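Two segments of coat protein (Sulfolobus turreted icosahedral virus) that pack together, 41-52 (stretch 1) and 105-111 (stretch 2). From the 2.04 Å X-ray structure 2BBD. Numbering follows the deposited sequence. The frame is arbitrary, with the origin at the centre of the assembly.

Stretch 1 41-52: ISNSGTAAVTLP
Stretch 2, residues 105-111: PASGSVN

The most unusual feature of this contact is a buried asparagine that organizes the loop of its own stretch while lying against the turn of the other. Asn-43 (chi1 177°, t; chi2 6°) accepts a hydrogen bond at OD1 from Gly-45 N (2.8 Å) and donates one from ND2 to Ala-47 O (2.8 Å), so a single amide bridges the bend that follows the strand. The same side chain packs on stretch 2, with Asn-43 CB 3.4 Å from Pro-105 O and Asn-43 ND2 3.7 Å from Ala-106 CA.

The strand beginning before Ile-41 runs antiparallel to the one that continues beyond Asn-111; their axes lie at 163° and approach to 4.7 Å. Ile-41 and Val-110 form a hydrogen-bonded pair (CA to CA 5.4 Å), with Ile-41 N to Val-110 O at 3.0 Å and Val-110 N to Ile-41 O at 2.9 Å. Ser-42 faces Ser-109 as the non-hydrogen-bonded pair, CA to CA 4.1 Å. One step on, Asn-43 N donates to Gly-108 O (2.9 Å, nearly straight at 168°), an oxygen that also receives a CA-H...O contact from Ser-42 CA (3.5 Å). Ser-107 N reaches Asn-43 O at 2.8 Å, but the 117° angle makes this bond weak.

Stretch 2 enters its strand through a type II turn, Pro-105 to Gly-108, closed by Gly-108 N to Pro-105 O (2.8 Å). Ala-106 (phi/psi -59/135) and Ser-107 (61/23) occupy the central positions. Gly-108 is extended at -129/-169; a CB there would be crowded by Pro-105 CB at 3.1 Å, so glycine fits.

Side chains alternate across the sheet. Ile-41 (m, t), Asn-43 and Val-110 (chi1 -67°, m) share one face. There Val-110 CG2 lies 4.0 Å from Ile-41 CB and 4.1 Å from Leu-51 CD1; Leu-51 (m, t), whose CA-to-CB bond points toward stretch 2, thus extends the apolar patch. Ile-41 and Leu-51 are buried, as suits their branched hydrocarbon side chains. The other face carries the small serines, Ser-42 (m) and Ser-109 (p), with Ser-42 OG 3.2 Å from Ser-109 CB; Ser-42 OG is hydrogen-bonded elsewhere in the structure.

Beyond the strand, the backbone of stretch 1 from Gly-45 to Ala-47 passes along one side of Ala-106. The methyl Ala-106 CB lies 3.6 Å from both Gly-45 O and Thr-46 O, a compact fit against backbone, and Ala-48 CB comes within 4.2 Å of Pro-105 CA. Together the stretches bury 475 Å², both sides summed.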

ATOM      1  N   ILE A  41       2.374   6.539  23.568  1.00 23.46           N
ATOM      2  CA  ILE A  41       2.780   5.195  23.949  1.00 22.26           C
ATOM      3  C   ILE A  41       3.354   5.371  25.350  1.00 21.96           C
ATOM      4  O   ILE A  41       4.228   6.207  25.565  1.00 22.78           O
ATOM      5  CB  ILE A  41       3.854   4.622  22.986  1.00 20.53           C
ATOM      6  CG1 ILE A  41       3.234   4.426  21.593  1.00 20.62           C
ATOM      7  CG2 ILE A  41       4.391   3.285  23.528  1.00 21.45           C
ATOM      8  CD1 ILE A  41       4.206   3.957  20.522  1.00 19.30           C
ATOM      9  N   SER A  42       2.849   4.594  26.301  1.00 23.09           N
ATOM     10  CA  SER A  42       3.291   4.704  27.685  1.00 24.57           C
ATOM     11  C   SER A  42       3.978   3.482  28.249  1.00 23.87           C
ATOM     12  O   SER A  42       3.706   2.356  27.840  1.00 23.37           O
ATOM     13  CB  SER A  42       2.103   5.054  28.589  1.00 25.84           C
ATOM     14  OG  SER A  42       1.710   6.397  28.409  1.00 30.15           O
ATOM     15  N   ASN A  43       4.868   3.729  29.206  1.00 24.60           N
ATOM     16  CA  ASN A  43       5.616   2.679  29.881  1.00 26.90           C
ATOM     17  C   ASN A  43       5.403   2.842  31.385  1.00 29.39           C
ATOM     18  O   ASN A  43       5.841   3.829  31.977  1.00 31.73           O
ATOM     19  CB  ASN A  43       7.106   2.795  29.554  1.00 24.78           C
ATOM     20  CG  ASN A  43       7.962   1.764  30.291  1.00 26.38           C
ATOM     21  OD1 ASN A  43       7.445   0.875  30.970  1.00 23.95           O
ATOM     22  ND2 ASN A  43       9.278   1.880  30.145  1.00 23.43           N
ATOM     23  N   SER A  44       4.715   1.887  31.998  1.00 30.86           N
ATOM     24  CA  SER A  44       4.474   1.956  33.436  1.00 33.89           C
ATOM     25  C   SER A  44       5.401   1.004  34.184  1.00 34.17           C
ATOM     26  O   SER A  44       5.286   0.840  35.396  1.00 35.68           O
ATOM     27  CB  SER A  44       3.009   1.634  33.747  1.00 34.44           C
ATOM     28  OG  SER A  44       2.678   0.322  33.343  1.00 37.72           O
ATOM     29  N   GLY A  45       6.318   0.379  33.448  1.00 33.52           N
ATOM     30  CA  GLY A  45       7.268  -0.542  34.048  1.00 32.95           C
ATOM     31  C   GLY A  45       8.335   0.174  34.865  1.00 33.48           C
ATOM     32  O   GLY A  45       8.252   1.382  35.083  1.00 33.71           O
ATOM     33  N   THR A  46       9.349  -0.566  35.303  1.00 32.64           N
ATOM     34  CA  THR A  46      10.421  -0.006  36.127  1.00 35.06           C
ATOM     35  C   THR A  46      11.662   0.326  35.318  1.00 34.35           C
ATOM     36  O   THR A  46      12.546   1.045  35.786  1.00 35.61           O
ATOM     37  CB  THR A  46      10.851  -0.990  37.228  1.00 35.92           C
ATOM     38  OG1 THR A  46      11.513  -2.106  36.625  1.00 41.08           O
ATOM     39  CG2 THR A  46       9.650  -1.500  38.000  1.00 35.39           C
ATOM     40  N   ALA A  47      11.744  -0.214  34.110  1.00 32.69           N
ATOM     41  CA  ALA A  47      12.894   0.053  33.260  1.00 29.11           C
ATOM     42  C   ALA A  47      12.450   0.706  31.958  1.00 28.93           C
ATOM     43  O   ALA A  47      11.317   0.504  31.506  1.00 27.01           O
ATOM     44  CB  ALA A  47      13.637  -1.241  32.975  1.00 27.65           C
ATOM     45  N   ALA A  48      13.335   1.509  31.372  1.00 26.85           N
ATOM     46  CA  ALA A  48      13.030   2.172  30.107  1.00 25.30           C
ATOM     47  C   ALA A  48      12.917   1.084  29.058  1.00 24.13           C
ATOM     48  O   ALA A  48      13.668   0.103  29.086  1.00 23.00           O
ATOM     49  CB  ALA A  48      14.140   3.145  29.730  1.00 23.53           C
ATOM     50  N   VAL A  49      11.974   1.253  28.140  1.00 23.59           N
ATOM     51  CA  VAL A  49      11.767   0.281  27.081  1.00 22.43           C
ATOM     52  C   VAL A  49      12.196   0.852  25.742  1.00 22.79           C
ATOM     53  O   VAL A  49      11.886   1.996  25.406  1.00 24.38           O
ATOM     54  CB  VAL A  49      10.277  -0.141  26.979  1.00 23.92           C
ATOM     55  CG1 VAL A  49      10.070  -1.055  25.770  1.00 24.35           C
ATOM     56  CG2 VAL A  49       9.849  -0.846  28.267  1.00 21.95           C
ATOM     57  N   THR A  50      12.938   0.058  24.989  1.00 22.55           N
ATOM     58  CA  THR A  50      13.364   0.473  23.671  1.00 22.25           C
ATOM     59  C   THR A  50      12.308  -0.061  22.722  1.00 23.09           C
ATOM     60  O   THR A  50      12.105  -1.269  22.643  1.00 24.66           O
ATOM     61  CB  THR A  50      14.711  -0.147  23.298  1.00 25.28           C
ATOM     62  OG1 THR A  50      15.699   0.271  24.249  1.00 28.50           O
ATOM     63  CG2 THR A  50      15.131   0.292  21.897  1.00 24.12           C
ATOM     64  N   LEU A  51      11.623   0.831  22.016  1.00 22.46           N
ATOM     65  CA  LEU A  51      10.594   0.400  21.077  1.00 21.29           C
ATOM     66  C   LEU A  51      11.236  -0.443  19.979  1.00 24.10           C
ATOM     67  O   LEU A  51      12.416  -0.279  19.666  1.00 24.53           O
ATOM     68  CB  LEU A  51       9.860   1.623  20.511  1.00 19.44           C
ATOM     69  CG  LEU A  51       8.985   2.257  21.598  1.00 18.22           C
ATOM     70  CD1 LEU A  51       8.515   3.647  21.217  1.00 15.25           C
ATOM     71  CD2 LEU A  51       7.800   1.328  21.858  1.00 20.49           C
ATOM     72  N   PRO A  52      10.468  -1.370  19.388  1.00 26.26           N
ATOM     73  CA  PRO A  52      10.974  -2.246  18.328  1.00 25.39           C
ATOM     74  C   PRO A  52      11.492  -1.553  17.076  1.00 27.31           C
ATOM     75  O   PRO A  52      11.287  -0.361  16.871  1.00 25.61           O
ATOM     76  CB  PRO A  52       9.788  -3.169  18.035  1.00 25.29           C
ATOM     77  CG  PRO A  52       8.616  -2.350  18.397  1.00 25.94           C
ATOM     78  CD  PRO A  52       9.039  -1.629  19.647  1.00 25.70           C
ATOM     79  N   PRO A 105      10.740   6.073  28.518  1.00 24.78           N
ATOM     80  CA  PRO A 105      11.195   6.097  29.912  1.00 25.21           C
ATOM     81  C   PRO A 105      10.229   5.409  30.865  1.00 26.10           C
ATOM     82  O   PRO A 105       9.017   5.412  30.639  1.00 25.44           O
ATOM     83  CB  PRO A 105      11.308   7.590  30.211  1.00 24.19           C
ATOM     84  CG  PRO A 105      11.636   8.171  28.873  1.00 27.04           C
ATOM     85  CD  PRO A 105      10.699   7.433  27.960  1.00 25.16           C
ATOM     86  N   ALA A 106      10.774   4.815  31.923  1.00 25.08           N
ATOM     87  CA  ALA A 106       9.950   4.164  32.929  1.00 27.28           C
ATOM     88  C   ALA A 106       9.031   5.253  33.469  1.00 27.69           C
ATOM     89  O   ALA A 106       9.477   6.367  33.723  1.00 29.85           O
ATOM     90  CB  ALA A 106      10.823   3.615  34.041  1.00 26.34           C
ATOM     91  N   SER A 107       7.749   4.934  33.621  1.00 28.52           N
ATOM     92  CA  SER A 107       6.770   5.896  34.113  1.00 30.46           C
ATOM     93  C   SER A 107       6.657   7.107  33.187  1.00 31.13           C
ATOM     94  O   SER A 107       6.231   8.187  33.599  1.00 31.34           O
ATOM     95  CB  SER A 107       7.143   6.357  35.523  1.00 32.92           C
ATOM     96  OG  SER A 107       7.130   5.265  36.422  1.00 36.19           O
ATOM     97  N   GLY A 108       7.030   6.920  31.927  1.00 29.62           N
ATOM     98  CA  GLY A 108       6.954   8.008  30.976  1.00 27.79           C
ATOM     99  C   GLY A 108       6.219   7.594  29.718  1.00 26.63           C
ATOM    100  O   GLY A 108       5.594   6.538  29.667  1.00 24.69           O
ATOM    101  N   SER A 109       6.290   8.430  28.694  1.00 26.88           N
ATOM    102  CA  SER A 109       5.632   8.109  27.443  1.00 27.50           C
ATOM    103  C   SER A 109       6.209   8.939  26.312  1.00 26.99           C
ATOM    104  O   SER A 109       6.957   9.898  26.550  1.00 26.06           O
ATOM    105  CB  SER A 109       4.128   8.369  27.563  1.00 31.74           C
ATOM    106  OG  SER A 109       3.886   9.739  27.812  1.00 34.76           O
ATOM    107  N   VAL A 110       5.882   8.548  25.083  1.00 23.18           N
ATOM    108  CA  VAL A 110       6.343   9.266  23.902  1.00 23.08           C
ATOM    109  C   VAL A 110       5.153   9.545  22.981  1.00 22.83           C
ATOM    110  O   VAL A 110       4.110   8.876  23.065  1.00 20.35           O
ATOM    111  CB  VAL A 110       7.461   8.478  23.126  1.00 21.82           C
ATOM    112  CG1 VAL A 110       8.732   8.397  23.982  1.00 20.87           C
ATOM    113  CG2 VAL A 110       6.985   7.086  22.751  1.00 17.99           C
ATOM    114  N   ASN A 111       5.304  10.545  22.116  1.00 22.74           N
ATOM    115  CA  ASN A 111       4.227  10.919  21.203  1.00 22.26           C
ATOM    116  C   ASN A 111       4.094   9.935  20.047  1.00 21.57           C
ATOM    117  O   ASN A 111       5.086   9.464  19.503  1.00 21.62           O
ATOM    118  CB  ASN A 111       4.463  12.326  20.636  1.00 22.74           C
ATOM    119  CG  ASN A 111       4.707  13.357  21.716  1.00 25.42           C
ATOM    120  OD1 ASN A 111       3.971  13.420  22.701  1.00 27.36           O
ATOM    121  ND2 ASN A 111       5.738  14.187  21.532  1.00 26.94           N
TER